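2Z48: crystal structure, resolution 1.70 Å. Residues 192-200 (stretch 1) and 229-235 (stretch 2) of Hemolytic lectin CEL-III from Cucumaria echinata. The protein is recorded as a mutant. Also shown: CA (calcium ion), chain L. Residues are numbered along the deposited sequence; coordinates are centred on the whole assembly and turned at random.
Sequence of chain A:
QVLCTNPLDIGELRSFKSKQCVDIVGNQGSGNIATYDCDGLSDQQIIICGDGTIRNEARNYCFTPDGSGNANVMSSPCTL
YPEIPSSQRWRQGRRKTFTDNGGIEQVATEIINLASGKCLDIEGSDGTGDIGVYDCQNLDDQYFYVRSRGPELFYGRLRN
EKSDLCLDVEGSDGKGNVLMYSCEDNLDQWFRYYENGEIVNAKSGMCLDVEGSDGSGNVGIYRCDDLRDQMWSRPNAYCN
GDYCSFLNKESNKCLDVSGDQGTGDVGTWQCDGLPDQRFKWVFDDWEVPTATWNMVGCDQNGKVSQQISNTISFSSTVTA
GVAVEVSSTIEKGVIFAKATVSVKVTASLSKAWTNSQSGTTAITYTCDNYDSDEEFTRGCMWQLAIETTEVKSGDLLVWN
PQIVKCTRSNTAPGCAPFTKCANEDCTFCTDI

Stretch 1, residues 192-200: RYYENGEIV
Stretch 2 (229-235) DQMWSRP

The contact is a small, largely buried packing of a β-hairpin against a short segment from later in the chain, held by two direct hydrogen bonds to backbone carbonyls, two bridging waters and a few apolar contacts; it buries 361 Å² in total.

Stretch 1 supplies the hairpin. Strands 192-194 and 199-200 pair through Arg192 N to Val200 O (2.9 Å), Val200 N to Arg192 O (2.8 Å) and Tyr194 N to Glu198 O (3.0 Å). A type I turn from Tyr194 to Gly197 closes it, with Gly197 N to Tyr194 O at 2.9 Å. Asn196 (chi1 p) braces the loop: Glu198 N donates to Asn196 OD1 (2.9 Å), and Asn196 ND2 donates to Glu198 OE1 (3.0 Å).

Stretch 2 leaves a 3-10 segment at Gln230, passes through Met231 (phi/psi -104/135) and becomes strand at Trp232-Ser233. The register is set by Gly197 and Met231, whose CA atoms lie 4.1 Å apart. Gly197 adopts phi/psi 100/-13, where a CB would jam against the preceding carbonyl and would also fall 3.0 Å from Met231 CB. Trp232 N donates to Gly197 O (2.9 Å, 141°), and Met231 CA approaches that same Gly197 O at 3.5 Å in a CA-H...O contact.

Tyr193 (chi1 t) points toward stretch 2, and its OH donates to Trp232 O at 2.6 Å, the acceptor lying near the ring plane. Its CE2 also meets Arg234 CB at 3.8 Å. Trp232 (chi1 m, chi2 88°) points back, its CG 3.8 Å from CD1 of Ile199 (m, t).

Water 1 donates to Glu198 OE2 and Gln230 OE1, both at 2.7 Å; water 2 accepts from Ile199 N (3.0 Å) and donates to Gln230 O (2.6 Å). Beyond the interface, Asp229 OD2 binds the calcium ion CA at 2.3 Å.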

ATOM      1  N   ARG A 192      -0.579  -7.751  10.518  1.00 12.71           N
ATOM      2  CA  ARG A 192      -1.755  -6.998  10.020  1.00 13.02           C
ATOM      3  C   ARG A 192      -2.596  -7.968   9.203  1.00 12.21           C
ATOM      4  O   ARG A 192      -2.077  -8.687   8.338  1.00 12.09           O
ATOM      5  CB  ARG A 192      -1.331  -5.804   9.146  1.00 12.91           C
ATOM      6  CG  ARG A 192      -0.588  -4.708   9.917  1.00 14.79           C
ATOM      7  CD  ARG A 192      -0.155  -3.548   9.025  1.00 17.58           C
ATOM      8  NE  ARG A 192       0.896  -2.824   9.736  1.00 25.30           N
ATOM      9  CZ  ARG A 192       1.655  -1.873   9.218  1.00 28.58           C
ATOM     10  NH1 ARG A 192       1.477  -1.483   7.958  1.00 30.50           N
ATOM     11  NH2 ARG A 192       2.587  -1.300   9.971  1.00 29.09           N
ATOM     12  N   TYR A 193      -3.889  -7.996   9.497  1.00 11.69           N
ATOM     13  CA  TYR A 193      -4.811  -9.001   8.959  1.00 11.10           C
ATOM     14  C   TYR A 193      -5.857  -8.316   8.090  1.00 11.32           C
ATOM     15  O   TYR A 193      -6.513  -7.351   8.525  1.00 11.05           O
ATOM     16  CB  TYR A 193      -5.443  -9.769  10.137  1.00 11.23           C
ATOM     17  CG  TYR A 193      -6.538 -10.730   9.787  1.00 11.49           C
ATOM     18  CD1 TYR A 193      -6.420 -11.592   8.699  1.00 12.61           C
ATOM     19  CD2 TYR A 193      -7.671 -10.808  10.565  1.00 12.92           C
ATOM     20  CE1 TYR A 193      -7.433 -12.481   8.361  1.00 12.27           C
ATOM     21  CE2 TYR A 193      -8.684 -11.693  10.254  1.00 14.31           C
ATOM     22  CZ  TYR A 193      -8.547 -12.544   9.146  1.00 13.31           C
ATOM     23  OH  TYR A 193      -9.549 -13.434   8.827  1.00 13.70           O
ATOM     24  N   TYR A 194      -5.986  -8.809   6.862  1.00 11.34           N
ATOM     25  CA  TYR A 194      -6.751  -8.130   5.811  1.00 11.53           C
ATOM     26  C   TYR A 194      -7.973  -8.915   5.407  1.00 11.63           C
ATOM     27  O   TYR A 194      -8.041 -10.134   5.597  1.00 12.19           O
ATOM     28  CB  TYR A 194      -5.859  -7.883   4.576  1.00 11.56           C
ATOM     29  CG  TYR A 194      -4.753  -6.901   4.882  1.00 11.14           C
ATOM     30  CD1 TYR A 194      -3.523  -7.351   5.386  1.00 12.03           C
ATOM     31  CD2 TYR A 194      -4.960  -5.526   4.723  1.00 12.55           C
ATOM     32  CE1 TYR A 194      -2.533  -6.458   5.716  1.00 12.84           C
ATOM     33  CE2 TYR A 194      -3.956  -4.609   5.048  1.00 14.10           C
ATOM     34  CZ  TYR A 194      -2.753  -5.087   5.536  1.00 13.77           C
ATOM     35  OH  TYR A 194      -1.753  -4.215   5.856  1.00 13.02           O
ATOM     36  N   GLU A 195      -8.917  -8.207   4.796  1.00 11.38           N
ATOM     37  CA  GLU A 195     -10.129  -8.827   4.232  1.00 12.65           C
ATOM     38  C   GLU A 195      -9.851  -9.941   3.193  1.00 12.86           C
ATOM     39  O   GLU A 195     -10.648 -10.879   3.059  1.00 12.78           O
ATOM     40  CB  GLU A 195     -11.019  -7.735   3.632  1.00 13.48           C
ATOM     41  CG  GLU A 195     -12.312  -8.247   2.987  1.00 15.50           C
ATOM     42  CD  GLU A 195     -13.216  -8.989   3.942  1.00 21.69           C
ATOM     43  OE1 GLU A 195     -13.197  -8.703   5.168  1.00 23.56           O
ATOM     44  OE2 GLU A 195     -13.986  -9.854   3.446  1.00 24.58           O
ATOM     45  N   ASN A 196      -8.737  -9.843   2.466  1.00 12.64           N
ATOM     46  CA  ASN A 196      -8.373 -10.875   1.478  1.00 12.79           C
ATOM     47  C   ASN A 196      -7.883 -12.156   2.149  1.00 12.54           C
ATOM     48  O   ASN A 196      -7.621 -13.153   1.467  1.00 13.92           O
ATOM     49  CB  ASN A 196      -7.355 -10.377   0.430  1.00 12.74           C
ATOM     50  CG  ASN A 196      -5.959 -10.153   1.010  1.00 12.04           C
ATOM     51  OD1 ASN A 196      -5.734 -10.340   2.206  1.00 12.94           O
ATOM     52  ND2 ASN A 196      -5.013  -9.718   0.147  1.00 13.14           N
ATOM     53  N   GLY A 197      -7.741 -12.101   3.483  1.00 12.11           N
ATOM     54  CA  GLY A 197      -7.344 -13.269   4.265  1.00 12.09           C
ATOM     55  C   GLY A 197      -5.877 -13.304   4.654  1.00 12.33           C
ATOM     56  O   GLY A 197      -5.484 -14.126   5.474  1.00 12.63           O
ATOM     57  N   GLU A 198      -5.067 -12.446   4.037  1.00 11.94           N
ATOM     58  CA  GLU A 198      -3.636 -12.418   4.387  1.00 12.57           C
ATOM     59  C   GLU A 198      -3.367 -11.922   5.806  1.00 11.98           C
ATOM     60  O   GLU A 198      -4.025 -10.987   6.292  1.00 11.53           O
ATOM     61  CB  GLU A 198      -2.848 -11.568   3.399  1.00 13.50           C
ATOM     62  CG  GLU A 198      -2.760 -12.172   2.022  1.00 15.15           C
ATOM     63  CD  GLU A 198      -1.965 -11.306   1.081  1.00 15.59           C
ATOM     64  OE1 GLU A 198      -2.174 -10.081   1.124  1.00 16.18           O
ATOM     65  OE2 GLU A 198      -1.160 -11.845   0.284  1.00 15.94           O
ATOM     66  N   ILE A 199      -2.399 -12.561   6.469  1.00 11.08           N
ATOM     67  CA  ILE A 199      -1.891 -12.069   7.756  1.00 12.18           C
ATOM     68  C   ILE A 199      -0.418 -11.780   7.451  1.00 12.46           C
ATOM     69  O   ILE A 199       0.368 -12.707   7.196  1.00 12.92           O
ATOM     70  CB  ILE A 199      -2.054 -13.136   8.880  1.00 12.16           C
ATOM     71  CG1 ILE A 199      -3.544 -13.346   9.160  1.00 11.95           C
ATOM     72  CG2 ILE A 199      -1.301 -12.742  10.179  1.00 12.63           C
ATOM     73  CD1 ILE A 199      -3.847 -14.412  10.159  1.00 11.68           C
ATOM     74  N   VAL A 200      -0.072 -10.494   7.467  1.00 12.08           N
ATOM     75  CA  VAL A 200       1.203 -10.016   6.931  1.00 12.37           C
ATOM     76  C   VAL A 200       2.106  -9.546   8.058  1.00 13.05           C
ATOM     77  O   VAL A 200       1.683  -8.780   8.949  1.00 13.11           O
ATOM     78  CB  VAL A 200       0.996  -8.849   5.949  1.00 12.17           C
ATOM     79  CG1 VAL A 200       2.349  -8.401   5.367  1.00 13.43           C
ATOM     80  CG2 VAL A 200       0.028  -9.262   4.851  1.00 12.98           C
ATOM     81  N   ASP A 229      -3.986 -21.374   1.014  1.00 13.55           N
ATOM     82  CA  ASP A 229      -3.382 -21.746   2.294  1.00 13.59           C
ATOM     83  C   ASP A 229      -2.728 -20.574   3.007  1.00 12.76           C
ATOM     84  O   ASP A 229      -2.251 -20.740   4.118  1.00 14.42           O
ATOM     85  CB  ASP A 229      -2.376 -22.917   2.164  1.00 13.19           C
ATOM     86  CG  ASP A 229      -1.097 -22.533   1.409  1.00 12.96           C
ATOM     87  OD1 ASP A 229      -1.178 -21.879   0.338  1.00 14.04           O
ATOM     88  OD2 ASP A 229       0.015 -22.918   1.870  1.00 14.25           O
ATOM     89  N   GLN A 230      -2.658 -19.404   2.363  1.00 12.77           N
ATOM     90  CA  GLN A 230      -2.214 -18.170   3.038  1.00 12.05           C
ATOM     91  C   GLN A 230      -3.393 -17.255   3.387  1.00 12.76           C
ATOM     92  O   GLN A 230      -3.197 -16.103   3.771  1.00 13.10           O
ATOM     93  CB  GLN A 230      -1.179 -17.398   2.182  1.00 11.55           C
ATOM     94  CG  GLN A 230       0.142 -18.152   2.055  1.00 12.70           C
ATOM     95  CD  GLN A 230       1.220 -17.320   1.391  1.00 12.85           C
ATOM     96  OE1 GLN A 230       0.971 -16.186   0.949  1.00 13.87           O
ATOM     97  NE2 GLN A 230       2.417 -17.882   1.299  1.00 13.67           N
ATOM     98  N   MET A 231      -4.618 -17.777   3.225  1.00 12.77           N
ATOM     99  CA  MET A 231      -5.841 -17.068   3.596  1.00 12.94           C
ATOM    100  C   MET A 231      -6.389 -17.636   4.887  1.00 12.65           C
ATOM    101  O   MET A 231      -6.438 -18.842   5.070  1.00 11.71           O
ATOM    102  CB  MET A 231      -6.884 -17.207   2.486  1.00 11.83           C
ATOM    103  CG  MET A 231      -6.459 -16.501   1.201  1.00 11.65           C
ATOM    104  SD  MET A 231      -7.691 -16.830  -0.106  1.00 15.32           S
ATOM    105  CE  MET A 231      -6.669 -16.341  -1.516  1.00 16.12           C
ATOM    106  N   TRP A 232      -6.778 -16.740   5.785  1.00 12.88           N
ATOM    107  CA  TRP A 232      -7.219 -17.120   7.126  1.00 12.25           C
ATOM    108  C   TRP A 232      -8.545 -16.428   7.444  1.00 12.68           C
ATOM    109  O   TRP A 232      -8.733 -15.229   7.129  1.00 11.13           O
ATOM    110  CB  TRP A 232      -6.159 -16.710   8.170  1.00 12.60           C
ATOM    111  CG  TRP A 232      -4.818 -17.288   7.877  1.00 11.63           C
ATOM    112  CD1 TRP A 232      -3.828 -16.747   7.072  1.00 11.23           C
ATOM    113  CD2 TRP A 232      -4.293 -18.514   8.386  1.00 12.15           C
ATOM    114  NE1 TRP A 232      -2.735 -17.563   7.065  1.00 12.44           N
ATOM    115  CE2 TRP A 232      -2.984 -18.661   7.853  1.00 12.22           C
ATOM    116  CE3 TRP A 232      -4.800 -19.510   9.246  1.00 12.28           C
ATOM    117  CZ2 TRP A 232      -2.166 -19.766   8.157  1.00 12.94           C
ATOM    118  CZ3 TRP A 232      -3.989 -20.585   9.571  1.00 12.05           C
ATOM    119  CH2 TRP A 232      -2.680 -20.717   9.009  1.00 13.70           C
ATOM    120  N   SER A 233      -9.467 -17.173   8.065  1.00 13.30           N
ATOM    121  CA  SER A 233     -10.702 -16.562   8.545  1.00 13.41           C
ATOM    122  C   SER A 233     -10.645 -16.486  10.080  1.00 13.64           C
ATOM    123  O   SER A 233      -9.917 -17.243  10.713  1.00 14.06           O
ATOM    124  CB  SER A 233     -11.942 -17.379   8.096  1.00 14.40           C
ATOM    125  OG  SER A 233     -11.955 -18.630   8.724  1.00 18.64           O
ATOM    126  N   ARG A 234     -11.452 -15.600  10.647  1.00 12.80           N
ATOM    127  CA  ARG A 234     -11.497 -15.387  12.092  1.00 12.42           C
ATOM    128  C   ARG A 234     -12.976 -15.355  12.500  1.00 12.89           C
ATOM    129  O   ARG A 234     -13.507 -14.306  12.839  1.00 12.91           O
ATOM    130  CB  ARG A 234     -10.785 -14.075  12.426  1.00 12.81           C
ATOM    131  CG  ARG A 234     -10.524 -13.833  13.920  1.00 12.62           C
ATOM    132  CD  ARG A 234      -9.877 -12.444  14.078  1.00 12.82           C
ATOM    133  NE  ARG A 234      -9.649 -12.010  15.473  1.00 15.03           N
ATOM    134  CZ  ARG A 234     -10.469 -11.215  16.155  1.00 16.08           C
ATOM    135  NH1 ARG A 234     -11.616 -10.808  15.629  1.00 16.76           N
ATOM    136  NH2 ARG A 234     -10.165 -10.852  17.403  1.00 18.42           N
ATOM    137  N   PRO A 235     -13.642 -16.522  12.458  1.00 12.94           N
ATOM    138  CA  PRO A 235     -15.097 -16.545  12.614  1.00 13.40           C
ATOM    139  C   PRO A 235     -15.526 -16.245  14.046  1.00 12.83           C
ATOM    140  O   PRO A 235     -14.939 -16.762  14.988  1.00 12.24           O
ATOM    141  CB  PRO A 235     -15.484 -17.981  12.224  1.00 13.65           C
ATOM    142  CG  PRO A 235     -14.221 -18.808  12.389  1.00 13.78           C
ATOM    143  CD  PRO A 235     -13.062 -17.863  12.238  1.00 12.76           C
TER
HETATM  144 CA    CA L1104       2.278 -22.541   1.406  1.00 14.64          CA
HETATM  145  O   HOH W   1      -0.931 -14.544  -0.128  1.00 13.70           O
HETATM  146  O   HOH W   2      -1.264 -15.010   5.199  1.00 14.77           O
HETATM  147  O   HOH W   3       1.189 -21.245  -0.395  1.00 21.35           O